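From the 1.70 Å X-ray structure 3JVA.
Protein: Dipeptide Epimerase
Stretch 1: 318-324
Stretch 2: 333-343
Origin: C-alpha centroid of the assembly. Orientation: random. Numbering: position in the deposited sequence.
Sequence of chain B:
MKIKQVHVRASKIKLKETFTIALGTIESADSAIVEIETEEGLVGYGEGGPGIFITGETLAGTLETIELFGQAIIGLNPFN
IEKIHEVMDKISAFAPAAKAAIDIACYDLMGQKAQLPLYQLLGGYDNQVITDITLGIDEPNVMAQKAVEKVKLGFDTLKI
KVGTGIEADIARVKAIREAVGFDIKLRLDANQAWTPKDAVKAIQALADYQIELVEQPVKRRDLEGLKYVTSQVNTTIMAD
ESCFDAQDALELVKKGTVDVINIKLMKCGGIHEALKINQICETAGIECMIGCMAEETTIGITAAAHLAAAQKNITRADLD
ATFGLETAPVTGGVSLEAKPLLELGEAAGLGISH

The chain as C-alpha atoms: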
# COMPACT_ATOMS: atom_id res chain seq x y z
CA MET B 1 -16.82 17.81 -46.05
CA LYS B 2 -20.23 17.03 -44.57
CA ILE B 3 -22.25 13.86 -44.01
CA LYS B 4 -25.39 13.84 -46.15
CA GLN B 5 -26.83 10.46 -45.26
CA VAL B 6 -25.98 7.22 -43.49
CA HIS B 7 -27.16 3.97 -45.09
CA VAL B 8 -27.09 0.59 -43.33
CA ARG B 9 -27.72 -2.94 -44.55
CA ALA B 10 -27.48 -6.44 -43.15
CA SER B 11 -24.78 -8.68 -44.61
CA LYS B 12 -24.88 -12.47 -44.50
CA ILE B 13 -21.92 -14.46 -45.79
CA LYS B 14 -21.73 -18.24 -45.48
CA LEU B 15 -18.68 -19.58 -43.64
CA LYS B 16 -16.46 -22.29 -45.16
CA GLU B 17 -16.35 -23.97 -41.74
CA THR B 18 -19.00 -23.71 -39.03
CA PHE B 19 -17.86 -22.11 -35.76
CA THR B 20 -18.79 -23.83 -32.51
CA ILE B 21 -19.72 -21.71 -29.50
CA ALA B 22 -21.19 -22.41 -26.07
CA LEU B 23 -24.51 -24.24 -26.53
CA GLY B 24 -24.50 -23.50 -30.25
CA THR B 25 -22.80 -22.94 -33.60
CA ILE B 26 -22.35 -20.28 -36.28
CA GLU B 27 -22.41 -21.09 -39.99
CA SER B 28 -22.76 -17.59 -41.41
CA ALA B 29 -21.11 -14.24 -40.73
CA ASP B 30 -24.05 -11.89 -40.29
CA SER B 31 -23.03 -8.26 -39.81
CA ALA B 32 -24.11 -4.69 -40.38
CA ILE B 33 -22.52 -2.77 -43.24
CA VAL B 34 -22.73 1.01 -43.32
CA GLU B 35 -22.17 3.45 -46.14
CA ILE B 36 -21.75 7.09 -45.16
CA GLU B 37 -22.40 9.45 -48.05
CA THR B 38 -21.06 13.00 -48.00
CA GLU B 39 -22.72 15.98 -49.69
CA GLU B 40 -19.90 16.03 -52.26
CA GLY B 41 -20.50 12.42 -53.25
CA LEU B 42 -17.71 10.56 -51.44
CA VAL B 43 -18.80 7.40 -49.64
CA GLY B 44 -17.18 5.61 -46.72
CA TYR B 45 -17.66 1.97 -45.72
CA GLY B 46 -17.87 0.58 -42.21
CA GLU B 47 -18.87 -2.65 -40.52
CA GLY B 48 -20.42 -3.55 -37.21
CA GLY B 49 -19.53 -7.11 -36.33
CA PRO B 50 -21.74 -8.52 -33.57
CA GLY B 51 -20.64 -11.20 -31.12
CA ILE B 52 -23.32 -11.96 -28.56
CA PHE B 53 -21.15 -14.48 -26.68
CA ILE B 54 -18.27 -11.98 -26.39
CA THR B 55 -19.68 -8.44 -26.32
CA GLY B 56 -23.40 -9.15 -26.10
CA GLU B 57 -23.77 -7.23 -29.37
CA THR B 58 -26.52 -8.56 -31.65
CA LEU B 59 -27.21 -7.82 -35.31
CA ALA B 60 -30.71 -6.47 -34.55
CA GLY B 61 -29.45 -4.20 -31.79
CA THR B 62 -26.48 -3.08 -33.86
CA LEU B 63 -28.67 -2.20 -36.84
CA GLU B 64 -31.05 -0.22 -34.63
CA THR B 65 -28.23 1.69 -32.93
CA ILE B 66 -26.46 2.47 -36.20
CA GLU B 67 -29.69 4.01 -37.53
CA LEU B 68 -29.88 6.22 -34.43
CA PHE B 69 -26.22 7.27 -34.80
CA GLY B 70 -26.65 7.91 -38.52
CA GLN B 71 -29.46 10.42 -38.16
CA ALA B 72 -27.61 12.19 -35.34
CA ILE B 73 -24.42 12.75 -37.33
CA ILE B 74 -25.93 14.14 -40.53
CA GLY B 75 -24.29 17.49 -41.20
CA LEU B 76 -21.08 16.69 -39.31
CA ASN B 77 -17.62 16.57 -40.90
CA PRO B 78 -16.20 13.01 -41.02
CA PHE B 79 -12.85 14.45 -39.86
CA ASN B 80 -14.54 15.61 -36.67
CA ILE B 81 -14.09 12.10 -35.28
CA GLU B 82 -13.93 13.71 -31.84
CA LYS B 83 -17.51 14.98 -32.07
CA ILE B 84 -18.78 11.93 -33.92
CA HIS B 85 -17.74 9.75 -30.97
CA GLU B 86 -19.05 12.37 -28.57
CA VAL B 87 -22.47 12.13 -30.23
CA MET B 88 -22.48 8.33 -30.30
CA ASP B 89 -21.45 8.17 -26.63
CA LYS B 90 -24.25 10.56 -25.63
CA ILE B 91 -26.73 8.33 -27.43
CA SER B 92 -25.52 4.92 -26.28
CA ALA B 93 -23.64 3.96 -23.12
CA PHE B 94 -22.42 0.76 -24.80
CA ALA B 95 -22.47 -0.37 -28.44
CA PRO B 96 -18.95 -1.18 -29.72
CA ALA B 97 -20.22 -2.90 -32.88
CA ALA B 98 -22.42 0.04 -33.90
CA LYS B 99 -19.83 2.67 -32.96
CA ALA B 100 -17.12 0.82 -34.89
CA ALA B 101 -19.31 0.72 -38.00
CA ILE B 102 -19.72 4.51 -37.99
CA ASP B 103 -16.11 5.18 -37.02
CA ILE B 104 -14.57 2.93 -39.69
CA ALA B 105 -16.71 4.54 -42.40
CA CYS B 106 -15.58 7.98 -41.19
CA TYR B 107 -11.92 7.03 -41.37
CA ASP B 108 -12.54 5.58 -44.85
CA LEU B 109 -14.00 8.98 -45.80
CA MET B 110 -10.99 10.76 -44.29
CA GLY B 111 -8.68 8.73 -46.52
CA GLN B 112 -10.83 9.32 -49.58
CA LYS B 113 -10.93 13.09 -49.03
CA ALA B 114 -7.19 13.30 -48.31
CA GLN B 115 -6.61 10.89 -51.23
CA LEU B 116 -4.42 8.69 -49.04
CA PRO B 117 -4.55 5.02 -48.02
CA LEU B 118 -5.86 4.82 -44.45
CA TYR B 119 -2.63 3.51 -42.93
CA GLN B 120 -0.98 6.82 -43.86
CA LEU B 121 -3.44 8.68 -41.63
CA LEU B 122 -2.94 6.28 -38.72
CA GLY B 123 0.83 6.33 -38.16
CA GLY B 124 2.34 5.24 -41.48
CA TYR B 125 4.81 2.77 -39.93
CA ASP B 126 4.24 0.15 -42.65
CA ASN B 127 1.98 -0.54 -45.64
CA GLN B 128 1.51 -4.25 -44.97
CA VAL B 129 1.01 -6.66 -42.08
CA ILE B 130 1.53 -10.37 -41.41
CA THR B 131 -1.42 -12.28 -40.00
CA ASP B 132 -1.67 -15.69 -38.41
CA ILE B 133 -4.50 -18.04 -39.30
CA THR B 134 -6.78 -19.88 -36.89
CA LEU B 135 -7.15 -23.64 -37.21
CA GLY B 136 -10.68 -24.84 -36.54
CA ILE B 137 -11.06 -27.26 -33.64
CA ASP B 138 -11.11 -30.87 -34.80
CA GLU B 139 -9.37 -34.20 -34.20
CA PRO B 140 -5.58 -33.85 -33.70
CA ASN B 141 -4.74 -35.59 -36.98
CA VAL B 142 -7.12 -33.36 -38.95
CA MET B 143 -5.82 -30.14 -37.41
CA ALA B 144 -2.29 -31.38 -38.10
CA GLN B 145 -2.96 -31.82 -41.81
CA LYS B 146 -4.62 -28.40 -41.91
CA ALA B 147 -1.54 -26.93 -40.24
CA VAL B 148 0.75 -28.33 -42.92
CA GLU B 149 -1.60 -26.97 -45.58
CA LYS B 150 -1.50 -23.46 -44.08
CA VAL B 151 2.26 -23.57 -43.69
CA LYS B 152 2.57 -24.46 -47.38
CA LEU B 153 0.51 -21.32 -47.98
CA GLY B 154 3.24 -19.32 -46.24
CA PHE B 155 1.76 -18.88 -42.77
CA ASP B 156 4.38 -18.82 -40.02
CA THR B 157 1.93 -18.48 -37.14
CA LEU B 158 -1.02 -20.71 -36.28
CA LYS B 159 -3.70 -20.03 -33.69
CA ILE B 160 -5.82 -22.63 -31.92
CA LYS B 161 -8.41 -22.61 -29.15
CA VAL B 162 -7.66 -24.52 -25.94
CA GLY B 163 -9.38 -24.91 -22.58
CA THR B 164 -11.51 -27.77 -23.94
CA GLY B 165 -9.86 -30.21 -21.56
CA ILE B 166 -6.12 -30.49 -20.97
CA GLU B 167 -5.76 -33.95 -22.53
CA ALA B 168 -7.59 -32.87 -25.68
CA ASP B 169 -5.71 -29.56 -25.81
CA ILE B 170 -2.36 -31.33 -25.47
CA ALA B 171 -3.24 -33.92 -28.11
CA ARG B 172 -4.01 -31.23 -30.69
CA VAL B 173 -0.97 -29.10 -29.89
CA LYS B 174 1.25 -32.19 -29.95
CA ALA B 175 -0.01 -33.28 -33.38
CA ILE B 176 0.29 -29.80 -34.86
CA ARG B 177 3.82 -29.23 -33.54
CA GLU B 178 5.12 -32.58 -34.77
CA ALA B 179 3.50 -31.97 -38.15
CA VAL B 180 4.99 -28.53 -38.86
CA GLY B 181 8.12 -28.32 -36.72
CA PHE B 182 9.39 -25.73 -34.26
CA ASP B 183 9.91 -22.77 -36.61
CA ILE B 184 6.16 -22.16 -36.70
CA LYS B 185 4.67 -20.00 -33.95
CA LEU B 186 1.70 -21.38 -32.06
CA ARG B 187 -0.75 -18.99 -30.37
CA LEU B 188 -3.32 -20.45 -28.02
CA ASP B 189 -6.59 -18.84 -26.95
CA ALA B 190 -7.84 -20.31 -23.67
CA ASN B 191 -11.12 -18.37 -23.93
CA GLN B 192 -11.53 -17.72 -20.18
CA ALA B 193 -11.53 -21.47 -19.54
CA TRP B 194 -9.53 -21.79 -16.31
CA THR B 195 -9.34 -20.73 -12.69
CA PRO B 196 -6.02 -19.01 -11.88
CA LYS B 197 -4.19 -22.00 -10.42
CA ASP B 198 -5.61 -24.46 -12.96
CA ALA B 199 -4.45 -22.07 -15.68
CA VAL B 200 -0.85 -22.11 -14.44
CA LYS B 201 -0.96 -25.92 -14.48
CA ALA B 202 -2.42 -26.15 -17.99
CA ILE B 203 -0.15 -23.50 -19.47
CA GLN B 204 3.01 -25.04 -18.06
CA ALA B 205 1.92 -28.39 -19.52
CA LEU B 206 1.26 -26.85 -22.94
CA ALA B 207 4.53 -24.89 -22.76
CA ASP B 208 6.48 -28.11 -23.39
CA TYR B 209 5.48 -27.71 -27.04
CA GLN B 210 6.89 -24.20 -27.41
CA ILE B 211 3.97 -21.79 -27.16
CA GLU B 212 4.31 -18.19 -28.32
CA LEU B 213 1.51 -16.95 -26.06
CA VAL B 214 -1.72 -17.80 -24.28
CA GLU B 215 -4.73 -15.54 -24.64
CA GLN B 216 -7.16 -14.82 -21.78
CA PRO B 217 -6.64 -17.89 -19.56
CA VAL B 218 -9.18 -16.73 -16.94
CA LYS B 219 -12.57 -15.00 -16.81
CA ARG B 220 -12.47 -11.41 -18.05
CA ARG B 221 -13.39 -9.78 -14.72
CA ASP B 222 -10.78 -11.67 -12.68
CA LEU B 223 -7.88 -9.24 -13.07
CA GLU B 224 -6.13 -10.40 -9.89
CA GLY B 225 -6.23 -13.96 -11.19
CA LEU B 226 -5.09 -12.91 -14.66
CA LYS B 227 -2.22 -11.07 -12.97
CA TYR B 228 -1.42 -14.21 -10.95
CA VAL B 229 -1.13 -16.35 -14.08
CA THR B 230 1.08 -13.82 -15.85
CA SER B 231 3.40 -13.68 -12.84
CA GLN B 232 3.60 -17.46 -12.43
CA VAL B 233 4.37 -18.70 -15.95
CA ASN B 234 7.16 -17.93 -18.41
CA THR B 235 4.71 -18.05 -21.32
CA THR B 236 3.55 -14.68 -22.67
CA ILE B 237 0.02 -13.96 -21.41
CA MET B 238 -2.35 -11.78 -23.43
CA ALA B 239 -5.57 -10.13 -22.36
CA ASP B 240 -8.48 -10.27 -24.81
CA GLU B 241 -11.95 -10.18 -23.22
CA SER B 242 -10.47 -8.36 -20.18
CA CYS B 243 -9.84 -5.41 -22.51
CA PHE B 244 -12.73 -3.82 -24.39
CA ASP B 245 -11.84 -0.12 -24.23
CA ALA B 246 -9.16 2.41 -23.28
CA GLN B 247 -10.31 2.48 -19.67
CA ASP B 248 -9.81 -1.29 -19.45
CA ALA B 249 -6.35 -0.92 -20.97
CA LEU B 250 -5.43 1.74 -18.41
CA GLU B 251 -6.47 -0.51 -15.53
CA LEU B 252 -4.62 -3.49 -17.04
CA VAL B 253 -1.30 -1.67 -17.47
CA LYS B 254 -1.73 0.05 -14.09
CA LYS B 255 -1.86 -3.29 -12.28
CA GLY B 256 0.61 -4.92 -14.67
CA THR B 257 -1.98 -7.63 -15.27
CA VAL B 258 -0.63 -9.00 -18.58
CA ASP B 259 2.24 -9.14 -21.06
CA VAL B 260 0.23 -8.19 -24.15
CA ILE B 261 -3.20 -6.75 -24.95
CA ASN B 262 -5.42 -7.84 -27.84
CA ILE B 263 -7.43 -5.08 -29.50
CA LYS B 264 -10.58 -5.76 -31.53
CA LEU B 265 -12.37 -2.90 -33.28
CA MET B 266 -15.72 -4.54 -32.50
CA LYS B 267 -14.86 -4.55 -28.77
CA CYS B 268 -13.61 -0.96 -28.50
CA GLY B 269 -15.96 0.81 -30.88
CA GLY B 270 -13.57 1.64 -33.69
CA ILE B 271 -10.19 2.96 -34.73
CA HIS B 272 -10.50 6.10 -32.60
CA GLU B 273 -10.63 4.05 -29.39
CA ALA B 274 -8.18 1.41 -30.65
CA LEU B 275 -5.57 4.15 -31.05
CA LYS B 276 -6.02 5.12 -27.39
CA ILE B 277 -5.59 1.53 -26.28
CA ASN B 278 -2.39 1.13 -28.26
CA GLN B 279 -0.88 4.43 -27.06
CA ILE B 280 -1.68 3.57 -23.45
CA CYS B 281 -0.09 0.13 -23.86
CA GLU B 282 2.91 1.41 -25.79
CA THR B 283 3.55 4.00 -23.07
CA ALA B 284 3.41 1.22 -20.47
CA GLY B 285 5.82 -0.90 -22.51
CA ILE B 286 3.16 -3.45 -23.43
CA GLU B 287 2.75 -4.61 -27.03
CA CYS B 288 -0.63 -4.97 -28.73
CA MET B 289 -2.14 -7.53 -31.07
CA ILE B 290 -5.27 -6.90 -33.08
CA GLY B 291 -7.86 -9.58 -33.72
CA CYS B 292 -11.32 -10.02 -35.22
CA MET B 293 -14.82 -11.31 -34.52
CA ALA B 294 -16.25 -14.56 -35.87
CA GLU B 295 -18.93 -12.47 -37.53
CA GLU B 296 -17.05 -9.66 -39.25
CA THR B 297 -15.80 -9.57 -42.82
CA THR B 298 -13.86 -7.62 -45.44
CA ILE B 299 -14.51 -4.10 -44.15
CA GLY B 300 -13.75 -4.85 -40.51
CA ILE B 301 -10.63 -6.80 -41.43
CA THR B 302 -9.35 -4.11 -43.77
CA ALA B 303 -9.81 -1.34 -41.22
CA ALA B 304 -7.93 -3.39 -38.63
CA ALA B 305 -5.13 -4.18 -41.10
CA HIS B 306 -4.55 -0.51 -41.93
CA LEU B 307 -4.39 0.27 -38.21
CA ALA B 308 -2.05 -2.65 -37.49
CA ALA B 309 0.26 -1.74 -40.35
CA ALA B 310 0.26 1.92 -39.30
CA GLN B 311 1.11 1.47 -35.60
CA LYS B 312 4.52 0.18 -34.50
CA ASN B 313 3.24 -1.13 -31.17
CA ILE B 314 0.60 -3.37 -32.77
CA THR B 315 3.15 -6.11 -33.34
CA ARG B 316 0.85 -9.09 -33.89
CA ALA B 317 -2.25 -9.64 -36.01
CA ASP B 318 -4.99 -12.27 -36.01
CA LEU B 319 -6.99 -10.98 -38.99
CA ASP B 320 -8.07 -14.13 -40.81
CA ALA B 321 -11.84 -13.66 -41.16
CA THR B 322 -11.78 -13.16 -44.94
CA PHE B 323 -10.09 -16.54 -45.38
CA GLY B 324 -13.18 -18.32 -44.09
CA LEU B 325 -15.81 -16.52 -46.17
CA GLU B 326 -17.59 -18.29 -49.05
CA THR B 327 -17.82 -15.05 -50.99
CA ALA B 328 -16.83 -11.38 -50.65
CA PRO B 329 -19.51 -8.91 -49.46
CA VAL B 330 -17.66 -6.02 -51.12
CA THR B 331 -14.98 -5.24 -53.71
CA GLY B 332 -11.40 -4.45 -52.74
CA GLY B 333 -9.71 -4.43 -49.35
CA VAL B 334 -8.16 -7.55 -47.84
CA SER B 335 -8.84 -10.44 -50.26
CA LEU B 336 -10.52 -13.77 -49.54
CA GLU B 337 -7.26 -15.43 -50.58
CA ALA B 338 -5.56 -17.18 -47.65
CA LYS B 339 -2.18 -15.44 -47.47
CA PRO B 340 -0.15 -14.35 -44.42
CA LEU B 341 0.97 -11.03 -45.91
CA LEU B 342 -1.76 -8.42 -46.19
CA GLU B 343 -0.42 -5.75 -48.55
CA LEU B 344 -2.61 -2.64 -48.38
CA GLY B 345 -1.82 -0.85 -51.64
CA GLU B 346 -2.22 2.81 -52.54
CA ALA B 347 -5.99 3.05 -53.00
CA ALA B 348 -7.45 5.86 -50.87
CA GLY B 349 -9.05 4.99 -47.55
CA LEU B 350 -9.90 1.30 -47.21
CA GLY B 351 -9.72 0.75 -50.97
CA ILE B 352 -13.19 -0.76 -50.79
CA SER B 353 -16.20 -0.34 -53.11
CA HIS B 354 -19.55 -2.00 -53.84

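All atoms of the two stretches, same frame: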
# COMPACT_ATOMS: atom_id res chain seq x y z
N ASP B 318 -4.19 -11.07 -35.87
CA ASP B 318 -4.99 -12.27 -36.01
C ASP B 318 -6.20 -11.79 -36.81
O ASP B 318 -7.30 -11.65 -36.29
CB ASP B 318 -5.41 -12.79 -34.63
CG ASP B 318 -6.33 -14.00 -34.71
OD1 ASP B 318 -6.17 -14.81 -35.65
OD2 ASP B 318 -7.21 -14.15 -33.83
N LEU B 319 -5.95 -11.51 -38.09
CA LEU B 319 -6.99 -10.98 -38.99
C LEU B 319 -7.20 -11.95 -40.14
O LEU B 319 -6.81 -11.68 -41.27
CB LEU B 319 -6.53 -9.61 -39.52
CG LEU B 319 -6.17 -8.59 -38.44
CD1 LEU B 319 -5.53 -7.37 -39.09
CD2 LEU B 319 -7.43 -8.19 -37.66
N ASP B 320 -7.85 -13.07 -39.84
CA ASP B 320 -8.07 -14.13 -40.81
C ASP B 320 -9.52 -14.36 -41.23
O ASP B 320 -9.81 -15.33 -41.92
CB ASP B 320 -7.52 -15.43 -40.23
CG ASP B 320 -8.21 -15.83 -38.93
OD1 ASP B 320 -8.91 -14.99 -38.32
OD2 ASP B 320 -8.05 -17.00 -38.51
N ALA B 321 -10.43 -13.48 -40.82
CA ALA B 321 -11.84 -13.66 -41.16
C ALA B 321 -12.15 -13.81 -42.65
O ALA B 321 -13.00 -14.61 -43.02
CB ALA B 321 -12.67 -12.53 -40.56
N THR B 322 -11.48 -13.05 -43.51
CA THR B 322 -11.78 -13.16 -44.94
C THR B 322 -11.45 -14.52 -45.52
O THR B 322 -12.05 -14.94 -46.51
CB THR B 322 -11.07 -12.08 -45.79
OG1 THR B 322 -9.65 -12.30 -45.80
CG2 THR B 322 -11.37 -10.68 -45.25
N PHE B 323 -10.50 -15.22 -44.90
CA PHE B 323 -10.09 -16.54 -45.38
C PHE B 323 -11.17 -17.61 -45.21
O PHE B 323 -11.12 -18.65 -45.86
CB PHE B 323 -8.82 -17.01 -44.68
CG PHE B 323 -7.71 -16.00 -44.66
CD1 PHE B 323 -7.59 -15.05 -45.67
CD2 PHE B 323 -6.77 -16.01 -43.63
CE1 PHE B 323 -6.54 -14.13 -45.66
CE2 PHE B 323 -5.72 -15.09 -43.61
CZ PHE B 323 -5.61 -14.15 -44.62
N GLY B 324 -12.12 -17.35 -44.32
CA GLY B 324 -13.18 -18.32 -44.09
C GLY B 324 -14.53 -17.97 -44.68
O GLY B 324 -15.54 -18.60 -44.34
N GLY B 333 -10.10 -4.15 -50.72
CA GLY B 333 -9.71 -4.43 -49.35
C GLY B 333 -8.97 -5.76 -49.27
O GLY B 333 -8.53 -6.30 -50.28
N VAL B 334 -8.84 -6.28 -48.06
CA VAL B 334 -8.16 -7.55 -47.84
C VAL B 334 -8.93 -8.66 -48.57
O VAL B 334 -10.11 -8.85 -48.33
CB VAL B 334 -8.07 -7.86 -46.33
CG1 VAL B 334 -7.55 -9.28 -46.09
CG2 VAL B 334 -7.16 -6.83 -45.66
N SER B 335 -8.23 -9.37 -49.46
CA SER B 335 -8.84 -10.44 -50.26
C SER B 335 -9.24 -11.69 -49.49
O SER B 335 -8.81 -11.91 -48.35
CB SER B 335 -7.90 -10.85 -51.39
OG SER B 335 -7.63 -9.75 -52.25
N LEU B 336 -10.06 -12.52 -50.13
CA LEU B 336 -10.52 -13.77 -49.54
C LEU B 336 -9.39 -14.79 -49.58
O LEU B 336 -9.43 -15.80 -48.87
CB LEU B 336 -11.71 -14.35 -50.33
CG LEU B 336 -13.04 -13.60 -50.38
CD1 LEU B 336 -13.66 -13.54 -48.99
CD2 LEU B 336 -12.80 -12.20 -50.92
N GLU B 337 -8.40 -14.53 -50.42
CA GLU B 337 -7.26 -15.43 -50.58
C GLU B 337 -6.48 -15.63 -49.28
O GLU B 337 -6.05 -14.66 -48.65
CB GLU B 337 -6.33 -14.88 -51.66
CG GLU B 337 -5.20 -15.81 -52.05
CD GLU B 337 -4.28 -15.19 -53.08
OE1 GLU B 337 -3.59 -14.21 -52.75
OE2 GLU B 337 -4.26 -15.68 -54.23
N ALA B 338 -6.29 -16.88 -48.88
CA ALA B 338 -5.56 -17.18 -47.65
C ALA B 338 -4.07 -16.95 -47.88
O ALA B 338 -3.38 -17.76 -48.51
CB ALA B 338 -5.82 -18.63 -47.22
N LYS B 339 -3.58 -15.83 -47.35
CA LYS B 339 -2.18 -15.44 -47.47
C LYS B 339 -1.79 -14.77 -46.16
O LYS B 339 -2.60 -14.05 -45.56
CB LYS B 339 -2.00 -14.43 -48.62
CG LYS B 339 -2.92 -13.21 -48.52
CD LYS B 339 -2.49 -12.06 -49.43
CE LYS B 339 -3.31 -10.79 -49.15
NZ LYS B 339 -2.72 -9.54 -49.74
N PRO B 340 -0.56 -14.98 -45.68
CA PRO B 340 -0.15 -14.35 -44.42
C PRO B 340 0.15 -12.86 -44.54
O PRO B 340 -0.07 -12.10 -43.59
CB PRO B 340 1.08 -15.16 -44.01
CG PRO B 340 1.68 -15.52 -45.34
CD PRO B 340 0.46 -15.94 -46.14
N LEU B 341 0.63 -12.43 -45.70
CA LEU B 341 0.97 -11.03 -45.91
C LEU B 341 -0.16 -10.22 -46.51
O LEU B 341 -0.56 -10.42 -47.66
CB LEU B 341 2.22 -10.91 -46.78
CG LEU B 341 2.72 -9.47 -47.00
CD1 LEU B 341 3.17 -8.88 -45.67
CD2 LEU B 341 3.86 -9.47 -48.00
N LEU B 342 -0.68 -9.28 -45.73
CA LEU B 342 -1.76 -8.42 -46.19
C LEU B 342 -1.12 -7.12 -46.66
O LEU B 342 -0.69 -6.29 -45.85
CB LEU B 342 -2.75 -8.16 -45.06
CG LEU B 342 -3.21 -9.41 -44.28
CD1 LEU B 342 -4.19 -9.01 -43.19
CD2 LEU B 342 -3.85 -10.42 -45.23
N GLU B 343 -1.01 -6.95 -47.98
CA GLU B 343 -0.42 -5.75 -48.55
C GLU B 343 -1.58 -4.80 -48.83
O GLU B 343 -2.51 -5.15 -49.56
CB GLU B 343 0.33 -6.10 -49.84
CG GLU B 343 1.35 -7.21 -49.64
CD GLU B 343 2.19 -7.46 -50.88
OE1 GLU B 343 3.00 -6.58 -51.24
OE2 GLU B 343 2.03 -8.53 -51.49

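The contact between residues 318-324 and 333-343 is small, burying 385 Å² over both sides, and it rests largely on Thr-322 and Phe-323. These two sit in a short 3-10 segment, 321-323, whose turn is marked by backbone hydrogen bonds from Phe-323 N to Asp-320 O (3.1 Å) and from Gly-324 N to Ala-321 O (3.2 Å). The facing stretch runs past them mostly without regular secondary structure.

Thr-322 makes the one hydrogen bond across the interface. Its CA-to-CB bond points toward the other stretch, and a chi1 of 67° (p) places the hydroxyl within reach of the backbone, where OG1 donates to Ser-335 O at 2.7 Å. Thr-322 OG1 also lies 3.7 Å from Val-334 CG1, so the polar contact is flanked by a methyl group of Val-334, a buried residue in the t rotamer. Ser-335 thus takes part through its carbonyl; its CA-to-CB bond points away, with chi1 at -60° (m), and the residue is exposed.

Leu-336 is nearest Thr-322 in the backbone register, with the two CA atoms 4.8 Å apart. Its CA-to-CB bond is directed away overall, yet with both chi angles near -65° (m, m) the end of the side chain comes nearer again, bringing CD1 to 3.3 Å from Thr-322 O. That carbonyl also receives a CA-H...O contact from Leu-336, with CA of Leu-336 and O of Thr-322 3.6 Å apart and an angle of 138° at the hydrogen.

Phe-323 has the largest area covered by the other stretch, 99 Å². Its CA-to-CB bond points sideways, but chi1 of -49° (m) and chi2 of -29° carry the ring closer to the segment from Ser-335 to Lys-339. Ala-338 lies over one face: its CA is 3.8 Å from the ring centroid and 23° off the normal, a CH-pi arrangement, while Ala-338 CB packs 4.1 Å from Phe-323 CG. Near the ring plane, at the edge, are Leu-336 O, Ser-335 O and Leu-342 CD2, the last 4.2 Å from Phe-323 CZ. Two further carbonyls approach obliquely, Glu-337 O at 3.1 Å from Phe-323 CE1 and Lys-339 O at 3.2 Å from Phe-323 CZ. Lys-339 O is buried here without a polar partner in the model.

The Lys-339 side chain takes no part in this packing. From chi1 of 54° (p) it runs nearly extended, and its end leads away to a weak hydrogen bond within its own stretch, from NZ to Leu-341 O at 3.1 Å.

The CA-to-CB bond of Leu-342, in the strand 341-343, points toward the first stretch. At chi1 -48° (m) and chi2 180° (t), its two methyls meet different residues: CD2 reaches the phenylalanine ring, whereas CD1 lies 4.4 Å from Leu-319 CB and 4.2 Å from Leu-319 O.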